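Local coordinates for dehydroquinate synthase (Thermus thermophilus, PDB 1UJN), which probably catalyses the conversion of 3-deoxy-D-arabino-heptulosonate 7-phosphate to 3-dehydroquinate, with NAD+ and a divalent metal ion, in chorismate biosynthesis, at residues R212-D217 against G222-L227; V172-H177 against A204-V209; P25-P30 against T87-G92; G19-V24 against K48-R53; I134-P137 against N141-G144. One frame throughout, in Å; residues are numbered along the deposited sequence.

How the contacts relate
Along the chain, contacts 3 and 4 come first with their segments alternating, then contact 5, contact 2 and contact 1. Contacts 3 and 4 lie side by side, centres about 9 Å apart, and pack helix 40-50 and its neighbouring loop on strands of the N-terminal sheet; L50 of contact 4 packs on L89 of contact 3. Contacts 1 and 2, centres about 13 Å apart, share helix 199-216 and are joined by a probable hydrogen bond from K176 NZ to L227 O at 2.9 Å; they pack the C-terminal helices that carry E173, a predicted zinc ligand. Contact 5, a hairpin about 24 Å from contact 1 between centres, meets the second subunit.

Contact 1: residues R212-D217 against G222-L227; sequences RVTEED and GKRRLL
D217 carries most of the polar contact with 222-227. Its OD1 receives G222 N at 2.5 Å, a very short modelled distance whose exact value is doubtful, and a weak bond from R224 N at 3.0 Å (135° at the hydrogen). D217 is the residue at which the chain leaves helix 199-216; with CG anti to its backbone N (chi1 176°), the carboxylate swings across to the incoming chain. Its OD2 is held by K221 N within the intervening loop.

Beside this polar centre, V213 CG1 lies against the backbone of 222-227, 3.4 Å from K223 O, and touches K223 CB at 3.6 Å. Its looser apolar neighbour is L227 CG, 4.3 Å away. T214 CG2 sits over one face of the R224 guanidinium, toward its rim, while T214 OG1 turns back to K210 O. At the exposed side, E216 OE1 forms only a long salt bridge with K223 NZ, 3.9 Å.

Together these contacts bring the 3-10 segment 223-227 back against the end of helix 199-216, with the L227 side chain about 6 Å from that of H231, a predicted zinc ligand. L226 and L227 pack on I180 of helix 164-181, and L226 also reaches strand 319-323.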
# COMPACT_ATOMS: atom_id res chain seq x y z
N ARG A 212 -7.02 13.43 19.37
CA ARG A 212 -8.45 13.63 19.57
C ARG A 212 -9.21 13.96 18.29
O ARG A 212 -10.20 13.31 17.96
CB ARG A 212 -8.70 14.75 20.58
CG ARG A 212 -8.31 14.41 22.01
CD ARG A 212 -9.11 15.26 23.00
NE ARG A 212 -8.90 16.69 22.79
CZ ARG A 212 -7.77 17.34 23.09
NH1 ARG A 212 -6.75 16.68 23.62
NH2 ARG A 212 -7.68 18.64 22.87
N VAL A 213 -8.75 14.98 17.58
CA VAL A 213 -9.38 15.40 16.34
C VAL A 213 -9.47 14.26 15.33
O VAL A 213 -10.48 14.08 14.66
CB VAL A 213 -8.61 16.56 15.70
CG1 VAL A 213 -9.27 16.96 14.40
CG2 VAL A 213 -8.55 17.74 16.66
N THR A 214 -8.39 13.49 15.24
CA THR A 214 -8.31 12.37 14.32
C THR A 214 -9.29 11.24 14.62
O THR A 214 -9.89 10.67 13.70
CB THR A 214 -6.89 11.80 14.28
OG1 THR A 214 -6.00 12.79 13.77
CG2 THR A 214 -6.83 10.55 13.41
N GLU A 215 -9.46 10.91 15.90
CA GLU A 215 -10.36 9.83 16.28
C GLU A 215 -11.84 10.21 16.21
O GLU A 215 -12.68 9.35 15.93
CB GLU A 215 -10.00 9.32 17.68
CG GLU A 215 -8.76 8.45 17.65
CD GLU A 215 -8.25 8.06 19.03
OE1 GLU A 215 -7.20 7.39 19.08
OE2 GLU A 215 -8.88 8.42 20.05
N GLU A 216 -12.15 11.47 16.45
CA GLU A 216 -13.54 11.92 16.41
C GLU A 216 -14.06 11.98 14.97
O GLU A 216 -15.25 11.79 14.72
CB GLU A 216 -13.68 13.30 17.05
CG GLU A 216 -15.13 13.74 17.25
CD GLU A 216 -15.25 15.19 17.69
OE1 GLU A 216 -14.21 15.86 17.82
OE2 GLU A 216 -16.39 15.66 17.89
N ASP A 217 -13.15 12.25 14.03
CA ASP A 217 -13.53 12.35 12.63
C ASP A 217 -12.58 11.59 11.70
O ASP A 217 -11.73 12.19 11.05
CB ASP A 217 -13.55 13.83 12.21
CG ASP A 217 -13.84 14.02 10.74
OD1 ASP A 217 -13.54 15.11 10.21
OD2 ASP A 217 -14.38 13.08 10.10
N GLY A 222 -15.58 16.26 9.44
CA GLY A 222 -15.74 17.15 10.58
C GLY A 222 -14.46 17.85 10.99
O GLY A 222 -13.80 18.51 10.18
N LYS A 223 -14.10 17.70 12.25
CA LYS A 223 -12.91 18.33 12.82
C LYS A 223 -11.59 18.02 12.11
O LYS A 223 -10.71 18.88 12.04
CB LYS A 223 -12.78 17.94 14.30
CG LYS A 223 -14.03 18.22 15.12
CD LYS A 223 -14.40 19.69 15.10
CE LYS A 223 -15.69 19.94 15.86
NZ LYS A 223 -15.61 19.49 17.28
N ARG A 224 -11.46 16.81 11.60
CA ARG A 224 -10.22 16.40 10.94
C ARG A 224 -9.74 17.34 9.84
O ARG A 224 -8.54 17.55 9.69
CB ARG A 224 -10.38 14.98 10.38
CG ARG A 224 -9.05 14.30 10.07
CD ARG A 224 -9.27 12.85 9.72
NE ARG A 224 -8.02 12.12 9.56
CZ ARG A 224 -7.94 10.83 9.26
NH1 ARG A 224 -9.05 10.13 9.07
NH2 ARG A 224 -6.76 10.25 9.14
N ARG A 225 -10.66 17.90 9.06
CA ARG A 225 -10.16 18.77 8.00
C ARG A 225 -9.80 20.16 8.53
O ARG A 225 -9.29 21.01 7.81
CB ARG A 225 -11.25 18.88 6.93
CG ARG A 225 -12.44 19.72 7.39
CD ARG A 225 -13.74 19.29 6.72
NE ARG A 225 -14.69 20.41 6.67
CZ ARG A 225 -15.71 20.39 7.55
NH1 ARG A 225 -15.83 19.39 8.40
NH2 ARG A 225 -16.61 21.38 7.55
N LEU A 226 -9.98 20.38 9.83
CA LEU A 226 -9.57 21.63 10.46
C LEU A 226 -8.04 21.64 10.57
O LEU A 226 -7.43 22.70 10.75
CB LEU A 226 -10.19 21.76 11.85
CG LEU A 226 -11.72 21.74 11.94
CD1 LEU A 226 -12.14 21.77 13.40
CD2 LEU A 226 -12.31 22.94 11.19
N LEU A 227 -7.43 20.47 10.46
CA LEU A 227 -5.98 20.35 10.53
C LEU A 227 -5.34 21.06 9.34
O LEU A 227 -4.14 21.31 9.32
CB LEU A 227 -5.57 18.87 10.55
CG LEU A 227 -6.05 18.05 11.75
CD1 LEU A 227 -5.83 16.57 11.48
CD2 LEU A 227 -5.31 18.49 13.00

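Contact 2: residues V172-H177 against A204-V209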
# COMPACT_ATOMS: atom_id res chain seq x y z
N VAL A 172 5.24 25.50 15.24
CA VAL A 172 4.18 26.19 14.50
C VAL A 172 2.98 25.26 14.37
O VAL A 172 1.83 25.68 14.53
CB VAL A 172 4.65 26.60 13.08
CG1 VAL A 172 3.46 27.09 12.25
CG2 VAL A 172 5.70 27.69 13.19
N GLU A 173 3.25 23.99 14.08
CA GLU A 173 2.21 22.99 13.93
C GLU A 173 1.46 22.81 15.25
O GLU A 173 0.24 22.60 15.26
CB GLU A 173 2.82 21.66 13.49
CG GLU A 173 2.01 20.92 12.43
CD GLU A 173 2.03 21.64 11.08
OE1 GLU A 173 2.87 21.30 10.23
OE2 GLU A 173 1.19 22.54 10.88
N ALA A 174 2.19 22.88 16.36
CA ALA A 174 1.59 22.74 17.68
C ALA A 174 0.67 23.94 17.92
O ALA A 174 -0.45 23.81 18.43
CB ALA A 174 2.68 22.70 18.75
N PHE A 175 1.15 25.11 17.52
CA PHE A 175 0.41 26.36 17.65
C PHE A 175 -0.90 26.21 16.89
O PHE A 175 -1.96 26.62 17.36
CB PHE A 175 1.23 27.50 17.03
CG PHE A 175 0.60 28.85 17.16
CD1 PHE A 175 0.97 29.71 18.20
CD2 PHE A 175 -0.36 29.27 16.25
CE1 PHE A 175 0.39 30.97 18.32
CE2 PHE A 175 -0.94 30.54 16.36
CZ PHE A 175 -0.57 31.39 17.40
N LYS A 176 -0.82 25.61 15.70
CA LYS A 176 -1.99 25.38 14.87
C LYS A 176 -3.01 24.52 15.62
O LYS A 176 -4.22 24.81 15.60
CB LYS A 176 -1.57 24.69 13.58
CG LYS A 176 -2.69 24.51 12.56
CD LYS A 176 -2.24 23.60 11.42
CE LYS A 176 -2.02 22.18 11.92
NZ LYS A 176 -1.68 21.25 10.80
N HIS A 177 -2.53 23.46 16.28
CA HIS A 177 -3.42 22.59 17.05
C HIS A 177 -4.09 23.40 18.16
O HIS A 177 -5.24 23.14 18.53
CB HIS A 177 -2.65 21.43 17.70
CG HIS A 177 -2.06 20.47 16.73
ND1 HIS A 177 -1.14 19.50 17.09
CD2 HIS A 177 -2.24 20.33 15.39
CE1 HIS A 177 -0.79 18.81 16.03
NE2 HIS A 177 -1.44 19.29 14.98
N ALA A 204 3.76 16.79 24.38
CA ALA A 204 2.76 15.77 24.67
C ALA A 204 1.37 16.38 24.49
O ALA A 204 0.46 15.72 23.98
CB ALA A 204 2.93 15.26 26.09
N ARG A 205 1.22 17.63 24.90
CA ARG A 205 -0.07 18.29 24.76
C ARG A 205 -0.39 18.48 23.28
O ARG A 205 -1.53 18.30 22.85
CB ARG A 205 -0.06 19.65 25.48
CG ARG A 205 -1.37 20.41 25.36
CD ARG A 205 -1.34 21.70 26.17
NE ARG A 205 -1.49 21.44 27.60
CZ ARG A 205 -2.63 21.09 28.19
NH1 ARG A 205 -3.74 20.95 27.48
NH2 ARG A 205 -2.66 20.87 29.50
N ALA A 206 0.62 18.84 22.49
CA ALA A 206 0.44 19.07 21.06
C ALA A 206 -0.02 17.79 20.35
O ALA A 206 -0.93 17.81 19.53
CB ALA A 206 1.73 19.57 20.44
N VAL A 207 0.63 16.67 20.67
CA VAL A 207 0.27 15.40 20.05
C VAL A 207 -1.13 14.97 20.45
O VAL A 207 -1.91 14.49 19.63
CB VAL A 207 1.26 14.28 20.44
CG1 VAL A 207 0.85 12.98 19.76
CG2 VAL A 207 2.68 14.66 20.04
N ALA A 208 -1.46 15.18 21.72
CA ALA A 208 -2.77 14.80 22.24
C ALA A 208 -3.91 15.46 21.46
O ALA A 208 -4.97 14.86 21.29
CB ALA A 208 -2.86 15.14 23.72
N VAL A 209 -3.69 16.68 20.99
CA VAL A 209 -4.73 17.37 20.23
C VAL A 209 -4.99 16.71 18.88
O VAL A 209 -6.15 16.54 18.48
CB VAL A 209 -4.39 18.86 20.00
CG1 VAL A 209 -5.45 19.51 19.12
CG2 VAL A 209 -4.30 19.58 21.33
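A174 and A206 meet methyl to methyl, CB to CB at 3.7 Å, where the two segments come nearest: the CA atoms of A174 and A206 are 5.1 Å apart, a spacing that two small side chains permit. One turn further on, H177 turns the ND1 edge of its imidazole to the backbone of the other helix; its CG lies anti to the carbonyl carbon (chi1 -66°), which carries the ring toward A206 O. ND1 donates to A206 O at 3.0 Å with 137° at the hydrogen, so the bond is bent, and the donor stands well above the carbonyl plane. E173 O lies over one face of this ring, toward the rim. A leucine in place of H177 would probably leave A206 O without its donor from helix 164-181 and the junction of the helices joined by apolar packing alone.

The short axes cross at 55° with a closest approach of 9.1 Å, an oblique helix pair within the helical C-terminal region of dehydroquinate synthases. Near the crossing, E173 is a predicted zinc ligand, and K176 NZ forms a salt bridge with E173 OE2 at 3.1 Å while also bonding to L227 O.

The contact opens toward V209: the CA atoms of H177 and V209 are 6.3 Å apart, although V209 CG1 still touches H177 CB at 3.7 Å. The exposed R205 on helix 199-216 takes no part and forms a salt bridge with D183.

Contact 3: residues P25-P30 against T87-G92; sequences PPLAGP and TLLVVG
P30 and T87 meet where the chain enters strand 31-36 beside strand 87-92, two neighbouring parallel strands of the mixed sheet in the N-terminal alpha/beta unit. T87 N donates to P30 O at 3.0 Å, with 148° at the hydrogen and the donor tilted 25° from the carbonyl plane. The ladder continues beyond this bond, since T87 and L89 both bond to A32 through their backbones and L89 also to L34, which places the P30 bond at the start of the strand pairing. A water adds a second link at this end: it donates to P30 O at 2.7 Å and accepts from T87 OG1 at 2.8 Å. P30 O is therefore gripped twice, and the threonine hydroxyl, beside its own backbone N (chi1 -61°), is turned to reach the water.

The apolar part of the contact is looser. L27 CD2 approaches T87 CB at 4.4 Å, and L27 CD1 comes to 4.5 Å from L89 CD1; T87 and L89 present their side chains to the same side of the strand.

That side is roofed by helix 40-50, where L50 packs on both L27 and L89. Strand 112-117, the other neighbour of 87-92, brings L114 against L27 and T87, and F116 against L89.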
# COMPACT_ATOMS: atom_id res chain seq x y z
N PRO A 25 8.92 -2.21 23.47
CA PRO A 25 8.81 -3.65 23.74
C PRO A 25 9.94 -4.37 23.00
O PRO A 25 10.22 -4.07 21.83
CB PRO A 25 7.45 -4.02 23.16
CG PRO A 25 6.67 -2.74 23.24
CD PRO A 25 7.69 -1.70 22.84
N PRO A 26 10.61 -5.33 23.66
CA PRO A 26 11.70 -6.06 22.99
C PRO A 26 11.17 -6.66 21.70
O PRO A 26 10.03 -7.14 21.65
CB PRO A 26 12.07 -7.12 24.01
CG PRO A 26 11.84 -6.41 25.31
CD PRO A 26 10.52 -5.71 25.08
N LEU A 27 11.99 -6.65 20.65
CA LEU A 27 11.59 -7.19 19.36
C LEU A 27 11.33 -8.69 19.42
O LEU A 27 12.07 -9.44 20.06
CB LEU A 27 12.67 -6.87 18.32
CG LEU A 27 12.94 -5.36 18.17
CD1 LEU A 27 14.15 -5.13 17.28
CD2 LEU A 27 11.71 -4.68 17.60
N ALA A 28 10.26 -9.13 18.75
CA ALA A 28 9.89 -10.54 18.74
C ALA A 28 10.27 -11.25 17.44
O ALA A 28 9.93 -12.41 17.24
CB ALA A 28 8.39 -10.68 18.97
N GLY A 29 10.98 -10.55 16.56
CA GLY A 29 11.38 -11.15 15.30
C GLY A 29 12.53 -10.39 14.68
O GLY A 29 13.09 -9.50 15.32
N PRO A 30 12.91 -10.71 13.44
CA PRO A 30 14.02 -10.00 12.78
C PRO A 30 13.71 -8.51 12.64
O PRO A 30 12.56 -8.09 12.79
CB PRO A 30 14.15 -10.72 11.44
CG PRO A 30 13.43 -12.04 11.55
CD PRO A 30 12.35 -11.75 12.56
N THR A 87 10.50 -6.26 11.61
CA THR A 87 10.09 -4.92 12.02
C THR A 87 11.10 -3.93 11.48
O THR A 87 12.31 -4.14 11.59
CB THR A 87 10.06 -4.78 13.55
OG1 THR A 87 9.12 -5.70 14.11
CG2 THR A 87 9.65 -3.35 13.95
N LEU A 88 10.61 -2.84 10.89
CA LEU A 88 11.49 -1.80 10.37
C LEU A 88 11.48 -0.65 11.36
O LEU A 88 10.42 -0.12 11.69
CB LEU A 88 10.98 -1.29 9.01
CG LEU A 88 11.82 -0.18 8.36
CD1 LEU A 88 13.18 -0.74 7.97
CD2 LEU A 88 11.11 0.36 7.13
N LEU A 89 12.66 -0.27 11.86
CA LEU A 89 12.76 0.85 12.79
C LEU A 89 13.18 2.06 11.97
O LEU A 89 14.08 1.98 11.14
CB LEU A 89 13.78 0.55 13.89
CG LEU A 89 13.37 -0.52 14.91
CD1 LEU A 89 13.42 -1.91 14.28
CD2 LEU A 89 14.32 -0.46 16.10
N VAL A 90 12.50 3.19 12.19
CA VAL A 90 12.82 4.39 11.42
C VAL A 90 13.19 5.54 12.33
O VAL A 90 12.38 6.00 13.14
CB VAL A 90 11.63 4.79 10.52
CG1 VAL A 90 12.05 5.89 9.56
CG2 VAL A 90 11.13 3.57 9.74
N VAL A 91 14.43 6.02 12.18
CA VAL A 91 14.95 7.09 13.01
C VAL A 91 15.26 8.32 12.16
O VAL A 91 16.17 8.30 11.33
CB VAL A 91 16.23 6.64 13.74
CG1 VAL A 91 16.67 7.71 14.74
CG2 VAL A 91 15.98 5.30 14.45
N GLY A 92 14.51 9.40 12.38
CA GLY A 92 14.73 10.61 11.62
C GLY A 92 13.53 11.53 11.68
O GLY A 92 12.64 11.36 12.52
O HOH W 1 10.32 -8.23 14.23

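Contact 4: residues G19-V24 against K48-R53; sequences GVLKEV and KALGVR
No ring, amide or other flat group bridges L21 and V24 with A49 and L50, so there are no faces or edges to assign between the segments; the contact is made by methyl groups. Aromatic rings enter from the sheet behind: F116 touches both L21 and V24, and Y153 touches V24.

The setting is the Rossmann-like alpha/beta unit of the enzyme. Helix 40-50 links the parallel strands 31-36 and 55-58, a beta-alpha-beta connection, and its last turn packs on the segment that follows strand 12-17. That segment is coiled but not a regular helix: residues 20-22 have helical backbone angles, and E23 N bonds to V20 O at 2.9 Å. Its start is tied down by E155 OE1, which accepts from both G19 N and V20 N. The same coil is closed on its outer side by K22, whose NZ donates to G19 O.

L21 forks over the helix end. One branch, CD1, meets A49 CB at 4.0 Å near the exposed margin, whereas the other, CD2, reaches L50 CD1 at 4.3 Å. After L50 the helix stops: G51 takes a positive phi of 77°, and the chain turns off. L50 has its CG anti to its carbonyl carbon (chi1 -60°), a torsion that directs its methyls toward L21 and V24. The side chains of V24 and L50 cross at about a right angle, and the single methyl V24 CG1 touches both methyls of L50, with L50 CD1 and L50 CD2 each 4.0 Å away.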
# COMPACT_ATOMS: atom_id res chain seq x y z
N GLY A 19 14.68 8.95 27.63
CA GLY A 19 14.84 7.55 27.96
C GLY A 19 13.70 6.73 27.38
O GLY A 19 13.26 5.76 27.99
N VAL A 20 13.21 7.13 26.22
CA VAL A 20 12.11 6.40 25.59
C VAL A 20 12.48 4.97 25.15
O VAL A 20 11.61 4.10 25.08
CB VAL A 20 11.55 7.17 24.36
CG1 VAL A 20 11.02 8.52 24.81
CG2 VAL A 20 12.62 7.34 23.29
N LEU A 21 13.76 4.72 24.87
CA LEU A 21 14.17 3.38 24.45
C LEU A 21 13.83 2.29 25.45
O LEU A 21 13.55 1.15 25.07
CB LEU A 21 15.68 3.35 24.15
CG LEU A 21 16.11 3.86 22.78
CD1 LEU A 21 17.62 3.82 22.67
CD2 LEU A 21 15.48 3.00 21.68
N LYS A 22 13.86 2.63 26.74
CA LYS A 22 13.55 1.66 27.79
C LYS A 22 12.08 1.23 27.70
O LYS A 22 11.70 0.18 28.22
CB LYS A 22 13.80 2.27 29.17
CG LYS A 22 12.63 3.08 29.68
CD LYS A 22 12.92 3.74 31.02
CE LYS A 22 11.93 4.85 31.31
NZ LYS A 22 11.97 5.92 30.28
N GLU A 23 11.26 2.05 27.06
CA GLU A 23 9.83 1.77 26.93
C GLU A 23 9.45 0.96 25.69
O GLU A 23 8.28 0.60 25.52
CB GLU A 23 9.05 3.08 26.93
CG GLU A 23 9.15 3.85 28.24
CD GLU A 23 8.65 3.04 29.42
OE1 GLU A 23 7.46 2.68 29.43
OE2 GLU A 23 9.46 2.74 30.33
N VAL A 24 10.41 0.68 24.83
CA VAL A 24 10.11 -0.07 23.61
C VAL A 24 10.01 -1.56 23.91
O VAL A 24 10.89 -2.13 24.55
CB VAL A 24 11.20 0.13 22.54
CG1 VAL A 24 10.83 -0.64 21.27
CG2 VAL A 24 11.37 1.62 22.23
N LYS A 48 21.66 -0.66 19.14
CA LYS A 48 22.33 -1.40 20.20
C LYS A 48 21.37 -1.82 21.31
O LYS A 48 21.43 -2.95 21.79
CB LYS A 48 23.48 -0.57 20.78
CG LYS A 48 24.48 -1.39 21.59
CD LYS A 48 25.67 -0.53 21.99
CE LYS A 48 26.75 -1.38 22.63
NZ LYS A 48 26.19 -2.28 23.67
N ALA A 49 20.49 -0.91 21.72
CA ALA A 49 19.54 -1.20 22.78
C ALA A 49 18.57 -2.33 22.43
O ALA A 49 18.24 -3.16 23.28
CB ALA A 49 18.76 0.06 23.13
N LEU A 50 18.12 -2.37 21.18
CA LEU A 50 17.14 -3.36 20.76
C LEU A 50 17.69 -4.58 20.03
O LEU A 50 16.93 -5.47 19.65
CB LEU A 50 16.08 -2.66 19.90
CG LEU A 50 15.34 -1.55 20.67
CD1 LEU A 50 14.51 -0.69 19.73
CD2 LEU A 50 14.47 -2.19 21.74
N GLY A 51 19.01 -4.62 19.83
CA GLY A 51 19.62 -5.76 19.17
C GLY A 51 19.47 -5.80 17.65
O GLY A 51 19.46 -6.89 17.06
N VAL A 52 19.37 -4.64 17.02
CA VAL A 52 19.22 -4.58 15.57
C VAL A 52 20.60 -4.59 14.92
O VAL A 52 21.47 -3.80 15.28
CB VAL A 52 18.45 -3.32 15.14
CG1 VAL A 52 18.27 -3.31 13.63
CG2 VAL A 52 17.09 -3.30 15.84
N ARG A 53 20.79 -5.49 13.96
CA ARG A 53 22.10 -5.64 13.30
C ARG A 53 22.16 -5.05 11.88
O ARG A 53 23.22 -4.79 11.32
CB ARG A 53 22.44 -7.13 13.26
CG ARG A 53 22.41 -7.78 14.65
CD ARG A 53 23.42 -7.14 15.60
NE ARG A 53 24.70 -6.93 14.93
CZ ARG A 53 25.70 -6.38 15.65
NH1 ARG A 53 25.50 -6.05 16.91
NH2 ARG A 53 26.89 -6.17 15.08

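Contact 5: residues I134-P137 against N141-G144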
# COMPACT_ATOMS: atom_id res chain seq x y z
N ILE A 134 5.92 9.05 -0.91
CA ILE A 134 7.05 9.69 -1.57
C ILE A 134 6.54 10.68 -2.62
O ILE A 134 5.34 10.80 -2.85
CB ILE A 134 7.95 8.63 -2.25
CG1 ILE A 134 7.12 7.80 -3.23
CG2 ILE A 134 8.57 7.71 -1.19
CD1 ILE A 134 7.94 6.84 -4.09
N ASN A 135 7.47 11.38 -3.27
CA ASN A 135 7.13 12.36 -4.29
C ASN A 135 7.37 11.81 -5.69
O ASN A 135 8.03 10.77 -5.86
CB ASN A 135 7.97 13.63 -4.14
CG ASN A 135 7.95 14.20 -2.74
OD1 ASN A 135 6.88 14.35 -2.14
ND2 ASN A 135 9.12 14.55 -2.22
N LEU A 136 6.85 12.52 -6.68
CA LEU A 136 7.02 12.19 -8.09
C LEU A 136 7.42 13.50 -8.76
O LEU A 136 7.20 14.57 -8.19
CB LEU A 136 5.72 11.70 -8.73
CG LEU A 136 5.10 10.37 -8.29
CD1 LEU A 136 3.74 10.19 -8.97
CD2 LEU A 136 6.04 9.24 -8.65
N PRO A 137 8.00 13.44 -9.96
CA PRO A 137 8.39 14.68 -10.65
C PRO A 137 7.16 15.57 -10.84
O PRO A 137 7.26 16.79 -10.84
CB PRO A 137 8.95 14.17 -11.97
CG PRO A 137 9.59 12.87 -11.57
CD PRO A 137 8.54 12.26 -10.66
N ASN A 141 4.16 14.22 -2.59
CA ASN A 141 3.26 13.26 -1.97
C ASN A 141 2.12 12.73 -2.84
O ASN A 141 0.95 12.82 -2.47
CB ASN A 141 2.66 13.89 -0.72
CG ASN A 141 3.72 14.42 0.23
OD1 ASN A 141 4.59 13.67 0.68
ND2 ASN A 141 3.66 15.71 0.54
N LEU A 142 2.46 12.15 -3.99
CA LEU A 142 1.43 11.62 -4.88
C LEU A 142 1.35 10.10 -4.84
O LEU A 142 0.46 9.51 -5.45
CB LEU A 142 1.69 12.09 -6.31
CG LEU A 142 1.59 13.61 -6.52
CD1 LEU A 142 1.92 13.94 -7.97
CD2 LEU A 142 0.20 14.09 -6.16
N VAL A 143 2.28 9.47 -4.13
CA VAL A 143 2.31 8.02 -4.01
C VAL A 143 2.53 7.69 -2.54
O VAL A 143 3.40 8.27 -1.89
CB VAL A 143 3.45 7.40 -4.84
CG1 VAL A 143 3.39 5.87 -4.77
CG2 VAL A 143 3.35 7.88 -6.29
N GLY A 144 1.75 6.77 -2.00
CA GLY A 144 1.94 6.45 -0.61
C GLY A 144 1.00 5.39 -0.10
O GLY A 144 0.47 4.59 -0.86
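N135 OD1 accepts N141 N at 2.8 Å in a nearly straight bond (166° at the hydrogen), the donor lying in the plane of the N135 side-chain carbonyl, on a lone pair. N135 CG lies anti to its own carbonyl carbon (chi1 -52°), which brings OD1 to N141 N. This bond spans a tight beta hairpin between strands 131-136 and 144-146. Behind it, I134 N donates to V143 O at 2.8 Å, making an antiparallel hydrogen-bonded pair, while I134 O receives a weak bond from L142 N at 3.4 Å and a CA-H contact from N141 CA at 3.3 Å. L142 and V143 both face I134, which defines a classic beta bulge.

N135 ND2 donates to E62 OE1, and N141 OD1 accepts a hydrogen bond from K65 NZ. An alanine in place of N135 would probably leave N141 N and the E62 carboxylate without their mates and let the turn flex. K140, predicted to bind NAD+, lies in that turn.

The second subunit adds to the hairpin: it hydrogen-bonds to the backbone of L142 and G144, and its Y70 packs on V143. Within the hairpin, L136 crosses V143 at about a right angle, its CD1 reaching V143 CG2 at 3.6 Å and L142 CB at 3.9 Å.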